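Local coordinates for protein glycosyl hydrolase (Rhizobium leguminosarum bv. trifolii, PDB 5NDX) that probably hydrolyses O-glycosidic bonds as a family 39 glycosidase, being the bacterial orthologue of human α-L-iduronidase, at residues A[2-7]-A[423-428]; A[409-414]-A[510-515]; A[442-447]-A[516-521]. The protein carries 2 engineered substitutions. All coordinates share one frame; numbering follows the deposited sequence.

Interaction 1 of 3, residues A[2-7]-A[423-428]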
# COMPACT_ATOMS: atom_id res chain seq x y z
N ARG A 2 -12.84 -27.22 5.83
CA ARG A 2 -13.52 -27.08 7.17
C ARG A 2 -15.00 -26.61 7.02
O ARG A 2 -15.31 -25.83 6.10
CB ARG A 2 -12.73 -26.17 8.15
CG ARG A 2 -12.16 -24.86 7.56
CD ARG A 2 -11.60 -23.89 8.63
NE ARG A 2 -10.29 -24.29 9.18
CZ ARG A 2 -9.97 -24.57 10.46
NH1 ARG A 2 -10.80 -24.41 11.53
NH2 ARG A 2 -8.73 -24.99 10.69
N GLU A 3 -15.94 -27.09 7.85
CA GLU A 3 -17.36 -26.61 7.71
C GLU A 3 -17.78 -25.45 8.62
O GLU A 3 -18.45 -24.52 8.13
CB GLU A 3 -18.43 -27.69 7.81
CG GLU A 3 -19.73 -27.18 7.16
CD GLU A 3 -20.77 -28.25 7.01
OE1 GLU A 3 -21.31 -28.43 5.86
OE2 GLU A 3 -21.03 -28.88 8.07
N ARG A 4 -17.44 -25.53 9.91
CA ARG A 4 -17.74 -24.46 10.86
C ARG A 4 -16.65 -24.35 11.88
O ARG A 4 -16.27 -25.33 12.44
CB ARG A 4 -19.09 -24.62 11.55
CG ARG A 4 -19.34 -23.52 12.56
CD ARG A 4 -20.78 -23.52 12.93
NE ARG A 4 -21.22 -22.67 14.04
CZ ARG A 4 -21.34 -23.04 15.31
NH1 ARG A 4 -20.93 -24.22 15.77
NH2 ARG A 4 -21.86 -22.19 16.16
N THR A 5 -16.18 -23.15 12.12
CA THR A 5 -15.18 -22.92 13.14
C THR A 5 -15.67 -21.91 14.15
O THR A 5 -16.15 -20.84 13.76
CB THR A 5 -13.85 -22.43 12.51
OG1 THR A 5 -13.40 -23.38 11.55
CG2 THR A 5 -12.79 -22.29 13.61
N ARG A 6 -15.54 -22.22 15.44
CA ARG A 6 -15.83 -21.26 16.52
C ARG A 6 -14.50 -20.61 16.84
O ARG A 6 -13.52 -21.30 17.10
CB ARG A 6 -16.51 -21.90 17.78
CG ARG A 6 -17.88 -22.59 17.53
CD ARG A 6 -18.62 -23.29 18.74
NE ARG A 6 -18.80 -22.33 19.86
CZ ARG A 6 -19.95 -21.86 20.40
NH1 ARG A 6 -21.19 -22.27 20.04
NH2 ARG A 6 -19.85 -20.97 21.38
N ILE A 7 -14.42 -19.28 16.71
CA ILE A 7 -13.20 -18.53 17.02
C ILE A 7 -13.51 -17.58 18.19
O ILE A 7 -14.47 -16.82 18.12
CB ILE A 7 -12.75 -17.74 15.81
CG1 ILE A 7 -12.48 -18.68 14.62
CG2 ILE A 7 -11.46 -16.99 16.08
CD1 ILE A 7 -12.03 -17.94 13.38
N ARG A 423 -16.90 -21.92 0.69
CA ARG A 423 -17.23 -21.09 1.83
C ARG A 423 -17.18 -21.91 3.08
O ARG A 423 -17.37 -23.12 2.99
CB ARG A 423 -18.56 -20.33 1.65
CG ARG A 423 -19.83 -21.13 1.56
CD ARG A 423 -21.00 -20.13 1.51
NE ARG A 423 -21.13 -19.67 0.15
CZ ARG A 423 -21.11 -18.43 -0.32
NH1 ARG A 423 -21.03 -17.35 0.40
NH2 ARG A 423 -21.23 -18.30 -1.62
N THR A 424 -16.81 -21.29 4.21
CA THR A 424 -16.95 -21.91 5.51
C THR A 424 -17.79 -20.99 6.38
O THR A 424 -17.92 -19.79 6.13
CB THR A 424 -15.69 -21.95 6.42
OG1 THR A 424 -14.55 -21.24 5.94
CG2 THR A 424 -15.39 -23.19 6.86
N ALA A 425 -18.22 -21.55 7.50
CA ALA A 425 -18.96 -20.83 8.51
C ALA A 425 -18.04 -20.53 9.69
O ALA A 425 -17.29 -21.42 10.13
CB ALA A 425 -20.14 -21.67 8.94
N VAL A 426 -18.07 -19.28 10.18
CA VAL A 426 -17.35 -18.90 11.37
C VAL A 426 -18.32 -18.26 12.36
O VAL A 426 -19.14 -17.36 11.99
CB VAL A 426 -16.19 -17.93 11.06
CG1 VAL A 426 -15.55 -17.37 12.30
CG2 VAL A 426 -15.13 -18.63 10.21
N ARG A 427 -18.25 -18.74 13.60
CA ARG A 427 -18.90 -18.05 14.71
C ARG A 427 -17.78 -17.35 15.44
O ARG A 427 -16.88 -18.00 15.97
CB ARG A 427 -19.61 -18.98 15.67
CG ARG A 427 -20.29 -18.27 16.85
CD ARG A 427 -20.83 -19.25 17.90
NE ARG A 427 -21.36 -18.47 19.01
CZ ARG A 427 -22.62 -18.04 19.14
NH1 ARG A 427 -23.59 -18.31 18.27
NH2 ARG A 427 -22.91 -17.32 20.19
N LEU A 428 -17.80 -16.02 15.41
CA LEU A 428 -16.74 -15.22 15.98
C LEU A 428 -17.25 -14.66 17.30
O LEU A 428 -18.27 -14.00 17.33
CB LEU A 428 -16.36 -14.08 15.06
CG LEU A 428 -15.32 -13.08 15.58
CD1 LEU A 428 -13.99 -13.78 15.73
CD2 LEU A 428 -15.17 -11.94 14.59
O HOH W 1 -23.67 -19.76 15.78
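Arg2 opens the first segment just ahead of its strand. Bent at chi3 (76°), it turns its guanidinium back on its own chain, where NH1 donates in plane to Thr5 OG1 at 2.8 Å. The same group also binds the carbonyls of Pro386 and Pro387 and forms a salt bridge with Asp393.

The carbonyl of Glu3 begins the ladder: Ala425 N donates to Glu3 O at 3.0 Å from above the carbonyl plane. Arg4 runs extended past the Ala425 methyl, and its NH2 reaches a water that also accepts from Arg427 NH1. Thr5 grips both sides of Val426, its N giving a 2.9 Å bond to Ala425 O and its O taking one from Arg427 N.

Next, Arg6 bends at chi3 (55°), and Arg427 CD sits over the centre of one face of the Arg6 guanidinium, 3.7 Å above that plane. The two guanidinium planes are only 19° apart, and Glu429 forms salt bridges with both, probably offsetting their like charges.

At the end of the segment Ile7 N lies nearly on the extended C=O axis of Arg427, hydrogen-bonded to its O at 2.9 Å. The Ile7 and Val426 side chains cross obliquely, with Ile7 CD1 3.7 Å from Val426 CG1, while Ile7 CG2 nears Leu428 CD1 at 4.1 Å. Ile7 also packs on Ile397 and Leu411, on the face away from Arg4, Arg6 and Arg427. The N-terminal strand is thus built in parallel to 423-428 within the mixed sheet of the β-sandwich domain that accompanies the TIM barrel in this family, with Ile7, Val426 and Leu428 turned to the buried side.

Interaction 2 of 3, residues A[409-414]-A[510-515]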
# COMPACT_ATOMS: atom_id res chain seq x y z
N ILE A 409 -10.00 -7.11 13.75
CA ILE A 409 -9.66 -8.47 13.35
C ILE A 409 -9.77 -8.63 11.83
O ILE A 409 -10.83 -8.34 11.26
CB ILE A 409 -10.61 -9.46 13.99
CG1 ILE A 409 -10.48 -9.42 15.52
CG2 ILE A 409 -10.36 -10.89 13.48
CD1 ILE A 409 -11.71 -9.94 16.20
N SER A 410 -8.68 -9.06 11.19
CA SER A 410 -8.72 -9.45 9.79
C SER A 410 -8.98 -10.96 9.75
O SER A 410 -8.22 -11.75 10.32
CB SER A 410 -7.43 -9.12 9.08
OG SER A 410 -7.22 -7.74 9.01
N LEU A 411 -10.07 -11.37 9.11
CA LEU A 411 -10.34 -12.80 8.86
C LEU A 411 -10.11 -13.06 7.35
O LEU A 411 -10.81 -12.50 6.48
CB LEU A 411 -11.75 -13.12 9.27
CG LEU A 411 -12.09 -14.61 9.25
CD1 LEU A 411 -11.27 -15.38 10.29
CD2 LEU A 411 -13.57 -14.77 9.52
N ILE A 412 -9.13 -13.92 7.05
CA ILE A 412 -8.59 -14.11 5.72
C ILE A 412 -8.98 -15.53 5.24
O ILE A 412 -8.72 -16.49 5.96
CB ILE A 412 -7.08 -14.02 5.80
CG1 ILE A 412 -6.63 -12.68 6.39
CG2 ILE A 412 -6.43 -14.26 4.45
CD1 ILE A 412 -5.23 -12.73 6.97
N HIS A 413 -9.65 -15.67 4.09
CA HIS A 413 -9.92 -17.02 3.55
C HIS A 413 -9.32 -17.01 2.16
O HIS A 413 -9.84 -16.37 1.25
CB HIS A 413 -11.40 -17.26 3.58
CG HIS A 413 -11.82 -18.69 3.41
ND1 HIS A 413 -10.98 -19.78 3.53
CD2 HIS A 413 -13.04 -19.20 3.18
CE1 HIS A 413 -11.67 -20.90 3.36
NE2 HIS A 413 -12.93 -20.57 3.17
N SER A 414 -8.14 -17.60 2.06
CA SER A 414 -7.32 -17.49 0.88
C SER A 414 -6.43 -18.72 0.77
O SER A 414 -5.79 -19.13 1.76
CB SER A 414 -6.46 -16.22 0.94
OG SER A 414 -5.47 -16.15 -0.06
N VAL A 510 -20.91 -12.96 16.58
CA VAL A 510 -21.50 -12.85 15.27
C VAL A 510 -21.22 -14.08 14.40
O VAL A 510 -20.18 -14.74 14.54
CB VAL A 510 -21.03 -11.54 14.59
CG1 VAL A 510 -19.55 -11.57 14.28
CG2 VAL A 510 -21.85 -11.25 13.35
N ASP A 511 -22.17 -14.42 13.55
CA ASP A 511 -22.00 -15.48 12.56
C ASP A 511 -21.51 -14.84 11.28
O ASP A 511 -22.01 -13.80 10.88
CB ASP A 511 -23.27 -16.22 12.30
CG ASP A 511 -23.65 -17.20 13.45
OD1 ASP A 511 -22.75 -17.84 14.06
OD2 ASP A 511 -24.86 -17.34 13.73
N LEU A 512 -20.52 -15.46 10.66
CA LEU A 512 -20.03 -15.00 9.38
C LEU A 512 -20.05 -16.15 8.40
O LEU A 512 -19.63 -17.25 8.70
CB LEU A 512 -18.61 -14.50 9.54
CG LEU A 512 -18.35 -13.33 10.47
CD1 LEU A 512 -16.87 -13.21 10.76
CD2 LEU A 512 -18.85 -12.07 9.79
N ASP A 513 -20.53 -15.85 7.22
CA ASP A 513 -20.39 -16.71 6.04
C ASP A 513 -19.13 -16.23 5.35
O ASP A 513 -19.01 -15.04 5.02
CB ASP A 513 -21.61 -16.54 5.15
CG ASP A 513 -21.39 -17.12 3.77
OD1 ASP A 513 -21.33 -18.38 3.68
OD2 ASP A 513 -21.18 -16.28 2.82
N VAL A 514 -18.17 -17.12 5.15
CA VAL A 514 -16.82 -16.73 4.77
C VAL A 514 -16.45 -17.38 3.42
O VAL A 514 -15.96 -18.48 3.40
CB VAL A 514 -15.83 -17.13 5.86
CG1 VAL A 514 -14.44 -16.73 5.50
CG2 VAL A 514 -16.21 -16.49 7.19
N PRO A 515 -16.68 -16.67 2.30
CA PRO A 515 -16.29 -17.25 1.01
C PRO A 515 -14.80 -17.39 0.82
O PRO A 515 -14.03 -16.68 1.44
CB PRO A 515 -16.83 -16.25 -0.02
CG PRO A 515 -17.81 -15.39 0.73
CD PRO A 515 -17.35 -15.38 2.16
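The imidazole of His413 is the flat group on which the contact turns, and it engages through its edge. Val514 O lies in the ring plane, 3.0 Å from CD2, while Pro515 O comes to the same CD2 obliquely, at 3.2 Å. Neither approach is a hydrogen bond, though two carbonyl oxygens beside a polarised ring C-H would probably be electrostatically favourable. Pro515 O is also held from outside the pair by the hydroxyl of Ser518. The torsions explain the placement: CG stands anti to the backbone N (chi1 -164°), and a small chi2 (15°) turns the CD2 edge to the carbonyls.

At the root of the side chain the contact becomes apolar. CB of His413 rests on Val514 CG1 at 3.6 Å, the two side chains crossing obliquely. In place of His413 an alanine would keep CB but lose the whole imidazole, and would probably disturb how the carbonyls of Val514 and Pro515 are packed.

Two residues earlier, Leu411 supplies a single methyl, CD2, to two partners. It meets Leu512 CD1 tip to tip at 3.9 Å and Val514 CG2 at the same 3.9 Å, the latter across a right angle. Leu411 also touches Leu395 and Thr520, and Val514 touches Val426, so the cluster continues into neighbouring strands.

No hydrogen bond joins the two segments. Their strand axes pass 7.6 Å apart at 44°, and it is the alternate residues Leu411, His413, Leu512 and Val514 that point toward the opposing strand. Side chains meeting face to face between layers, closest at the His413-Pro515 end, where the strands converge, are the signature of a β-sandwich interior.

Interaction 3 of 3, residues A[442-447]-A[516-521]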
# COMPACT_ATOMS: atom_id res chain seq x y z
N LEU A 442 -18.61 -4.71 10.13
CA LEU A 442 -18.11 -5.82 9.35
C LEU A 442 -17.88 -5.35 7.92
O LEU A 442 -18.82 -5.00 7.23
CB LEU A 442 -19.12 -6.95 9.36
CG LEU A 442 -19.60 -7.38 10.73
CD1 LEU A 442 -20.83 -8.26 10.59
CD2 LEU A 442 -18.52 -8.07 11.54
N LEU A 443 -16.63 -5.31 7.50
CA LEU A 443 -16.26 -4.94 6.14
C LEU A 443 -15.83 -6.21 5.37
O LEU A 443 -15.17 -7.08 5.94
CB LEU A 443 -15.10 -3.97 6.18
CG LEU A 443 -15.35 -2.67 6.90
CD1 LEU A 443 -14.04 -2.01 7.24
CD2 LEU A 443 -16.15 -1.77 5.97
N ARG A 444 -16.18 -6.28 4.08
CA ARG A 444 -15.97 -7.47 3.27
C ARG A 444 -15.55 -7.12 1.87
O ARG A 444 -16.14 -6.24 1.21
CB ARG A 444 -17.28 -8.28 3.21
CG ARG A 444 -17.34 -9.50 2.28
CD ARG A 444 -16.33 -10.56 2.61
NE ARG A 444 -16.55 -11.19 3.89
CZ ARG A 444 -17.54 -12.06 4.16
NH1 ARG A 444 -18.45 -12.40 3.27
NH2 ARG A 444 -17.62 -12.59 5.37
N ILE A 445 -14.52 -7.83 1.44
CA ILE A 445 -14.11 -7.91 0.07
C ILE A 445 -14.31 -9.38 -0.39
O ILE A 445 -13.63 -10.27 0.08
CB ILE A 445 -12.63 -7.52 -0.17
CG1 ILE A 445 -12.36 -6.14 0.42
CG2 ILE A 445 -12.34 -7.51 -1.67
CD1 ILE A 445 -10.90 -5.79 0.51
N ASP A 446 -15.24 -9.57 -1.31
CA ASP A 446 -15.48 -10.88 -1.90
C ASP A 446 -16.21 -10.61 -3.21
O ASP A 446 -16.34 -9.46 -3.66
CB ASP A 446 -16.20 -11.86 -0.95
CG ASP A 446 -17.64 -11.45 -0.61
OD1 ASP A 446 -18.21 -10.59 -1.34
OD2 ASP A 446 -18.24 -12.00 0.40
N GLU A 447 -16.71 -11.66 -3.79
CA GLU A 447 -17.42 -11.59 -5.05
C GLU A 447 -18.70 -10.75 -5.04
O GLU A 447 -19.10 -10.22 -6.09
CB GLU A 447 -17.63 -13.07 -5.44
CG GLU A 447 -18.63 -13.44 -6.42
CD GLU A 447 -18.66 -14.98 -6.60
OE1 GLU A 447 -19.04 -15.71 -5.66
OE2 GLU A 447 -18.25 -15.42 -7.69
N LEU A 516 -14.43 -18.36 -0.01
CA LEU A 516 -13.09 -18.52 -0.52
C LEU A 516 -13.09 -18.01 -1.97
O LEU A 516 -13.80 -18.57 -2.81
CB LEU A 516 -12.67 -19.98 -0.48
CG LEU A 516 -11.32 -20.33 -1.12
CD1 LEU A 516 -10.25 -19.70 -0.29
CD2 LEU A 516 -11.14 -21.86 -1.18
N PRO A 517 -12.32 -16.97 -2.30
CA PRO A 517 -11.55 -16.12 -1.40
C PRO A 517 -12.35 -14.95 -0.82
O PRO A 517 -13.33 -14.51 -1.41
CB PRO A 517 -10.47 -15.56 -2.30
CG PRO A 517 -11.05 -15.51 -3.66
CD PRO A 517 -12.13 -16.57 -3.73
N SER A 518 -11.89 -14.46 0.33
CA SER A 518 -12.46 -13.25 0.91
C SER A 518 -11.57 -12.70 1.98
O SER A 518 -10.70 -13.39 2.52
CB SER A 518 -13.88 -13.52 1.48
OG SER A 518 -13.81 -14.33 2.66
N LEU A 519 -11.76 -11.40 2.23
CA LEU A 519 -11.14 -10.72 3.35
C LEU A 519 -12.26 -10.03 4.10
O LEU A 519 -13.03 -9.29 3.50
CB LEU A 519 -10.13 -9.67 2.87
CG LEU A 519 -9.39 -8.92 3.97
CD1 LEU A 519 -8.58 -9.86 4.87
CD2 LEU A 519 -8.43 -7.86 3.35
N THR A 520 -12.34 -10.27 5.39
CA THR A 520 -13.32 -9.65 6.25
C THR A 520 -12.58 -8.85 7.34
O THR A 520 -11.65 -9.37 7.95
CB THR A 520 -14.18 -10.69 6.96
OG1 THR A 520 -14.75 -11.59 6.02
CG2 THR A 520 -15.32 -10.07 7.75
N GLN A 521 -13.01 -7.63 7.61
CA GLN A 521 -12.46 -6.87 8.76
C GLN A 521 -13.59 -6.68 9.77
O GLN A 521 -14.68 -6.21 9.42
CB GLN A 521 -11.90 -5.53 8.29
CG GLN A 521 -10.92 -4.91 9.25
CD GLN A 521 -9.62 -5.64 9.29
OE1 GLN A 521 -9.23 -6.33 8.32
NE2 GLN A 521 -8.90 -5.50 10.40
O HOH W 2 -15.06 -14.33 -3.25
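Backbone hydrogen bonds set the frame, joining 442-445 and 518-521 as antiparallel neighbours. Leu443 and Gln521 exchange two of them, and Ile445 and Leu519 exchange the other two. The straightest runs from Ile445 N to Leu519 O, 2.9 Å with 177° at the hydrogen and nearly along the C=O axis; its return, Leu519 N to Ile445 O, spans 3.1 Å. CA-H...O contacts fill the gaps, the shortest from Thr520 CA to Leu443 O at 3.2 Å.

Polar side-chain bonds gather on Arg444, which faces Thr520 in a non-hydrogen-bonded pair. Its chain leaves anti to the backbone N and then folds twice, at chi2 (60°) and chi3 (66°), bringing the edge of the guanidinium back to the Thr520 hydroxyl on the partner strand. NE donates to Thr520 OG1 at 2.8 Å, close to the guanidinium plane, and NH2 adds a weak bond to that hydroxyl. A further bond from NH2 reaches Asp513 O.

Charge pairing stays within 442-447. Arg444 NH1 forms a salt bridge with Asp446 OD2, 2.9 Å long and made from above the carboxylate plane, and the other carboxylate oxygen accepts from the backbone N of Glu448.

In plain packing, Asp446 CB lies 3.7 Å from Ser518 CB. The apolar pair, Ile445 CD1 and Leu519 CD2, is looser at 4.3 Å; it lies on the face opposite Arg444 and Thr520, both residues also packing on helix 364-372.

One water bridges the ends of the segments, donating to the carbonyl of Pro517, which follows a cis peptide, and accepting from Glu447 N. A buried arginine with its three nitrogens distributed among hydroxyl, carboxylate and carbonyl is thus likely to be held rigidly, its charge largely compensated by Asp446.

In the fold
From the N terminus, strand 4-10 is laid down first, and the chain then traverses the parallel barrel strands, from 24-27 to 307-310, before returning. Segment 409-414 opens interaction 2 before 423-428 closes interaction 1, so these two loops cross. Interaction 3 opens only afterwards, at 442-447, and stands in series with interaction 1. Segment 510-515 then closes interaction 2, and the adjoining 516-521 closes interaction 3, a second crossing. Neighbouring contacts touch: Arg423 forms a salt bridge with Asp513, and Ser410 probably bonds to Gln521. Interaction 1 ties the N-terminal strand into the β-sandwich formed after the barrel, interaction 2 packs strands across its interior and interaction 3 pairs neighbours within a sheet.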